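Local structure of aldehyde dehydrogenase family protein (5IUV) at the interface of chains A and B and the interface of chains A and C. The protein oxidises indole-3-acetaldehyde with NAD+ in an auxin (indole-3-acetic acid) synthesis that contributes to bacterial virulence. Sequence-based numbering; all coordinates share one arbitrary frame. Chains: chain A/B/C, Aldehyde dehydrogenase family protein.

Contacts 1 and 2 lie on chain A about 30 Å apart, between the centres of their C-alpha atoms, and share no residue. Contact 1 joins the A:Gly469 to A:Asn475 segment to B:Arg263 and to the B:488-496 strand; its centre is about 8 Å from the active-site residue A:Glu267. Contact 2 sets the start of helix A:80-96 and the 3-10 helix A:135-137 against a short loop of chain C, its centre about 24 Å from A:Glu267. One subunit thus meets two neighbours through separate surfaces in the four-copy deposited assembly. Contact 1 combines guanidinium-to-carbonyl bonds with a ring-to-methylene contact; contact 2 rests on small apolar groups and water.

Contact 1: the interface of chains A and B. Residues chain A 469-471, 473-475; chain B 261, 263, 489.
The ring of A:Phe470 presents one face to the aliphatic base of B:Glu489, whose CB stands toward the rim, 3.8 Å from the ring centroid, in a CH-pi contact. The two side chains slide past each other in opposite directions, with the ring and carboxylate planes turned 42° apart. The ring therefore packs on the methylene of the glutamate while the carboxylate goes on toward B:Arg263. A second apolar touch lies across the patch, where the methyl tip of B:Met261, CE, reaches the CA of A:Gly474 at 3.4 Å; the bend at its last torsion (chi3 73°) turns the methyl toward this glycine, which has no side chain to stand in its way.

Between these two touches lies the guanidinium of B:Arg263, which loses more surface here than any other residue of the patch. CB of A:Asn475 stands above one of its faces, offset toward the rim, at 4.0 Å from CZ. At the polar rim the guanidinium binds backbone carbonyls of chain A. Its NH2 donates to A:Gly474 O over 2.6 Å, approaching in the carbonyl plane although the oxygen lies 31° out of the guanidinium plane. Its NH1 reaches A:Lys471 O at 3.2 Å, a longer bond. The carbonyl oxygen of A:Gly469 is also near NH2, but no N-H points at it; its partial charge may still favour the cation. Within chain B the B:Glu489 carboxylate lies at the guanidinium edge and forms a salt bridge, modelled too close for its length to be trusted, which may balance the charge and steady the arginine.

B:Arg263 opens strand 263-267, which ends at the active-site glutamate of its own chain, and B:Glu489 belongs to the C-terminal strand 488-496. Both meet the A:Gly469 to A:Asn475 segment, which passes through the 3-10 helix 471-473 into strand 474-475 and lies close to A:Glu267, so the subunit boundary runs beside the catalytic region.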
ATOM      1  N   GLY A 469      -9.551  -3.768  19.967  1.00 11.91           N
ATOM      2  CA  GLY A 469     -10.575  -2.920  20.558  1.00 10.08           C
ATOM      3  C   GLY A 469     -10.586  -1.440  20.228  1.00 12.52           C
ATOM      4  O   GLY A 469      -9.559  -0.846  19.887  1.00 13.37           O
ATOM      5  N   PHE A 470     -11.785  -0.863  20.293  1.00 10.35           N
ATOM      6  CA  PHE A 470     -11.976   0.570  20.492  1.00 11.00           C
ATOM      7  C   PHE A 470     -11.980   0.790  21.995  1.00 10.68           C
ATOM      8  O   PHE A 470     -12.289  -0.136  22.743  1.00 11.57           O
ATOM      9  CB  PHE A 470     -13.307   1.064  19.908  1.00 11.26           C
ATOM     10  CG  PHE A 470     -13.302   1.283  18.413  1.00 12.98           C
ATOM     11  CD1 PHE A 470     -12.757   0.347  17.551  1.00 12.51           C
ATOM     12  CD2 PHE A 470     -13.905   2.412  17.872  1.00 13.27           C
ATOM     13  CE1 PHE A 470     -12.781   0.553  16.177  1.00 12.96           C
ATOM     14  CE2 PHE A 470     -13.931   2.617  16.502  1.00 13.88           C
ATOM     15  CZ  PHE A 470     -13.369   1.683  15.656  1.00 12.19           C
ATOM     16  N   LYS A 471     -11.665   2.003  22.435  1.00 12.69           N
ATOM     17  CA  LYS A 471     -11.846   2.394  23.836  1.00 12.17           C
ATOM     18  C   LYS A 471     -11.179   1.424  24.814  1.00 11.85           C
ATOM     19  O   LYS A 471     -10.025   1.056  24.619  1.00 13.80           O
ATOM     20  CB  LYS A 471     -13.341   2.535  24.145  1.00 14.14           C
ATOM     21  CG  LYS A 471     -14.026   3.636  23.330  1.00 21.17           C
ATOM     22  CD  LYS A 471     -15.472   3.860  23.758  1.00 26.73           C
ATOM     23  CE  LYS A 471     -16.422   2.939  23.019  1.00 29.98           C
ATOM     24  NZ  LYS A 471     -17.859   3.237  23.339  1.00 34.37           N
ATOM     25  N   SER A 473     -11.436  -1.640  25.323  1.00 11.57           N
ATOM     26  CA  SER A 473     -11.215  -3.007  24.859  1.00 12.43           C
ATOM     27  C   SER A 473      -9.792  -3.185  24.320  1.00 12.11           C
ATOM     28  O   SER A 473      -9.401  -4.281  23.921  1.00 13.44           O
ATOM     29  CB  SER A 473     -12.240  -3.390  23.786  1.00 10.99           C
ATOM     30  OG  SER A 473     -13.522  -3.592  24.367  1.00 10.83           O
ATOM     31  N   GLY A 474      -9.023  -2.105  24.296  1.00 10.83           N
ATOM     32  CA  GLY A 474      -7.618  -2.209  23.947  1.00 12.80           C
ATOM     33  C   GLY A 474      -7.119  -1.267  22.870  1.00 11.51           C
ATOM     34  O   GLY A 474      -7.839  -0.383  22.407  1.00 12.16           O
ATOM     35  N   ASN A 475      -5.862  -1.460  22.479  1.00  9.70           N
ATOM     36  CA  ASN A 475      -5.266  -0.697  21.389  1.00 10.23           C
ATOM     37  C   ASN A 475      -4.421  -1.622  20.524  1.00 10.22           C
ATOM     38  O   ASN A 475      -3.824  -2.579  21.023  1.00 12.06           O
ATOM     39  CB  ASN A 475      -4.409   0.459  21.922  1.00 11.79           C
ATOM     40  CG  ASN A 475      -3.185  -0.026  22.676  1.00 16.29           C
ATOM     41  OD1 ASN A 475      -3.294  -0.865  23.567  1.00 16.88           O
ATOM     42  ND2 ASN A 475      -2.014   0.487  22.313  1.00 15.07           N
TER
ATOM     43  N   MET B 261      -7.581   4.218  29.880  1.00  8.30           N
ATOM     44  CA  MET B 261      -6.783   3.481  28.906  1.00 13.18           C
ATOM     45  C   MET B 261      -6.732   4.194  27.556  1.00 13.21           C
ATOM     46  O   MET B 261      -6.684   3.541  26.514  1.00 11.83           O
ATOM     47  CB  MET B 261      -7.343   2.066  28.715  1.00 16.41           C
ATOM     48  CG  MET B 261      -6.334   0.955  28.861  1.00 21.12           C
ATOM     49  SD  MET B 261      -7.147  -0.656  28.747  1.00 33.68           S
ATOM     50  CE  MET B 261      -7.481  -0.670  27.010  1.00  8.44           C
ATOM     51  N   ARG B 263      -5.362   6.061  24.270  1.00  9.34           N
ATOM     52  CA  ARG B 263      -4.134   5.865  23.512  1.00 10.26           C
ATOM     53  C   ARG B 263      -3.160   6.971  23.872  1.00  9.17           C
ATOM     54  O   ARG B 263      -3.556   8.119  24.066  1.00  9.36           O
ATOM     55  CB  ARG B 263      -4.394   5.848  22.001  1.00 11.18           C
ATOM     56  CG  ARG B 263      -5.121   4.599  21.499  1.00 14.16           C
ATOM     57  CD  ARG B 263      -6.621   4.760  21.614  1.00 19.17           C
ATOM     58  NE  ARG B 263      -7.350   3.660  20.993  1.00 24.24           N
ATOM     59  CZ  ARG B 263      -7.825   2.608  21.657  1.00 22.77           C
ATOM     60  NH1 ARG B 263      -7.644   2.512  22.968  1.00 22.05           N
ATOM     61  NH2 ARG B 263      -8.483   1.659  21.003  1.00 19.97           N
ATOM     62  N   GLU B 489      -8.815   4.596  14.293  1.00 11.37           N
ATOM     63  CA  GLU B 489      -8.962   3.218  14.760  1.00 12.81           C
ATOM     64  C   GLU B 489      -9.282   2.321  13.582  1.00 10.33           C
ATOM     65  O   GLU B 489     -10.064   2.699  12.716  1.00 11.96           O
ATOM     66  CB  GLU B 489     -10.092   3.080  15.788  1.00 14.85           C
ATOM     67  CG  GLU B 489      -9.867   3.765  17.103  1.00 20.75           C
ATOM     68  CD  GLU B 489      -8.898   3.021  17.987  1.00 21.87           C
ATOM     69  OE1 GLU B 489      -8.676   1.809  17.758  1.00 21.50           O
ATOM     70  OE2 GLU B 489      -8.353   3.658  18.909  1.00 24.36           O
TER

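Contact 2: the interface of chains A and C. Residues chain A 79-80, 135-136, 138; chain C 144-146.
A:Pro80, at the first turn of helix 80-96, lays its ring along the backbone of C:Ala144, C:Thr145 and C:Pro146. Traced from its base, the ring first meets C:Ala144, whose methyl carbon CB is 4.1 Å from the proline CB. One atom on, CG is 3.5 Å from C:Thr145 O and also passes the carbonyl carbon and the methyl of C:Ala144. CD, which closes the ring back onto the backbone nitrogen, comes nearer still: it is 3.3 Å from the carbonyl oxygen of C:Thr145, and it also approaches CA of C:Pro146. A single proline ring is thus drawn across three consecutive residues, with carbon set against a peptide oxygen where no N-H is on offer.

The flanks are small groups. The methyl of A:Ala79 lies alongside CG of C:Pro146, extending the apolar strip by one residue on each chain. On the other side, the methyl of C:Ala144 comes up to the 3-10 helix 135-137, 4.0 Å from CA of A:Asp136 and near the carbonyl of A:Ile135. C:Thr145 turns its side chain away from A:Pro80; its hydroxyl OG1 lies between the backbone nitrogen and the carbonyl carbon (chi1 60°) and makes a weak bond to C:Pro146 O, while its own carbonyl is turned to the proline ring.

No nitrogen or oxygen of one chain comes within bonding reach of the other, and the polar link is made through water. This contact forms part of a two-fold interface of the deposited tetramer, which may be the biological assembly. Near the end of the 3-10 helix, water 1 is held by the backbone carbonyls A:Asp136 O and A:Leu138 O, each 3.0 Å away. From chain C, the amide nitrogen of C:Ala144 binds that same water at 2.9 Å, the bond running almost straight at the hydrogen (173°).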
ATOM      1  N   ALA A  79      17.627 -14.380   6.833  1.00 10.04           N
ATOM      2  CA  ALA A  79      16.914 -14.013   5.608  1.00 11.38           C
ATOM      3  C   ALA A  79      15.413 -14.209   5.772  1.00 10.77           C
ATOM      4  O   ALA A  79      14.978 -15.190   6.362  1.00  9.70           O
ATOM      5  CB  ALA A  79      17.431 -14.824   4.413  1.00 10.99           C
ATOM      6  N   PRO A  80      14.617 -13.253   5.267  1.00 11.03           N
ATOM      7  CA  PRO A  80      13.153 -13.312   5.354  1.00 10.85           C
ATOM      8  C   PRO A  80      12.593 -14.648   4.863  1.00 10.49           C
ATOM      9  O   PRO A  80      11.743 -15.243   5.525  1.00 10.10           O
ATOM     10  CB  PRO A  80      12.700 -12.160   4.443  1.00 14.37           C
ATOM     11  CG  PRO A  80      13.826 -11.189   4.483  1.00 12.54           C
ATOM     12  CD  PRO A  80      15.086 -12.022   4.603  1.00 11.46           C
ATOM     13  N   ILE A 135       5.846 -12.704   5.542  1.00  8.64           N
ATOM     14  CA  ILE A 135       7.114 -12.015   5.793  1.00  9.35           C
ATOM     15  C   ILE A 135       7.708 -11.350   4.547  1.00 11.54           C
ATOM     16  O   ILE A 135       8.010 -10.153   4.564  1.00 11.74           O
ATOM     17  CB  ILE A 135       8.165 -12.976   6.382  1.00 10.58           C
ATOM     18  CG1 ILE A 135       7.801 -13.349   7.822  1.00 12.80           C
ATOM     19  CG2 ILE A 135       9.540 -12.341   6.351  1.00 12.57           C
ATOM     20  CD1 ILE A 135       8.726 -14.423   8.430  1.00 13.03           C
ATOM     21  N   ASP A 136       7.867 -12.113   3.468  1.00 10.66           N
ATOM     22  CA  ASP A 136       8.514 -11.559   2.282  1.00  9.79           C
ATOM     23  C   ASP A 136       7.510 -11.042   1.260  1.00  9.51           C
ATOM     24  O   ASP A 136       7.866 -10.807   0.103  1.00 11.38           O
ATOM     25  CB  ASP A 136       9.452 -12.592   1.642  1.00 11.61           C
ATOM     26  CG  ASP A 136       8.753 -13.894   1.282  1.00 12.44           C
ATOM     27  OD1 ASP A 136       7.569 -14.073   1.630  1.00 10.31           O
ATOM     28  OD2 ASP A 136       9.413 -14.757   0.665  1.00 13.27           O
ATOM     29  N   LEU A 138       5.722  -8.396   2.415  1.00  5.59           N
ATOM     30  CA  LEU A 138       5.648  -7.034   2.936  1.00  9.09           C
ATOM     31  C   LEU A 138       6.725  -6.150   2.318  1.00  9.56           C
ATOM     32  O   LEU A 138       7.878  -6.555   2.218  1.00 11.54           O
ATOM     33  CB  LEU A 138       5.792  -7.031   4.459  1.00 10.96           C
ATOM     34  CG  LEU A 138       4.648  -7.690   5.224  1.00 16.09           C
ATOM     35  CD1 LEU A 138       5.050  -7.921   6.672  1.00 13.63           C
ATOM     36  CD2 LEU A 138       3.411  -6.808   5.130  1.00 16.90           C
TER
ATOM     37  N   ALA C 144      11.661  -7.060   1.141  1.00  7.99           N
ATOM     38  CA  ALA C 144      12.231  -7.842   2.230  1.00 10.24           C
ATOM     39  C   ALA C 144      13.327  -8.732   1.663  1.00 10.05           C
ATOM     40  O   ALA C 144      13.044  -9.672   0.925  1.00 11.66           O
ATOM     41  CB  ALA C 144      11.164  -8.679   2.932  1.00  8.33           C
ATOM     42  N   THR C 145      14.572  -8.429   2.014  1.00  8.72           N
ATOM     43  CA  THR C 145      15.739  -9.086   1.427  1.00  9.07           C
ATOM     44  C   THR C 145      16.687  -9.570   2.518  1.00  9.73           C
ATOM     45  O   THR C 145      16.545  -9.176   3.678  1.00  9.40           O
ATOM     46  CB  THR C 145      16.505  -8.120   0.488  1.00  8.85           C
ATOM     47  OG1 THR C 145      16.949  -6.986   1.242  1.00 11.18           O
ATOM     48  CG2 THR C 145      15.615  -7.647  -0.643  1.00  7.92           C
ATOM     49  N   PRO C 146      17.664 -10.420   2.160  1.00  9.79           N
ATOM     50  CA  PRO C 146      18.698 -10.757   3.143  1.00  9.56           C
ATOM     51  C   PRO C 146      19.465  -9.524   3.619  1.00 10.63           C
ATOM     52  O   PRO C 146      19.372  -8.456   3.007  1.00  8.48           O
ATOM     53  CB  PRO C 146      19.617 -11.709   2.371  1.00 10.31           C
ATOM     54  CG  PRO C 146      18.723 -12.349   1.391  1.00 11.63           C
ATOM     55  CD  PRO C 146      17.754 -11.275   0.965  1.00 10.30           C
TER
HETATM   56  O   HOH W   1       9.194  -8.134   0.025  1.00  7.49           O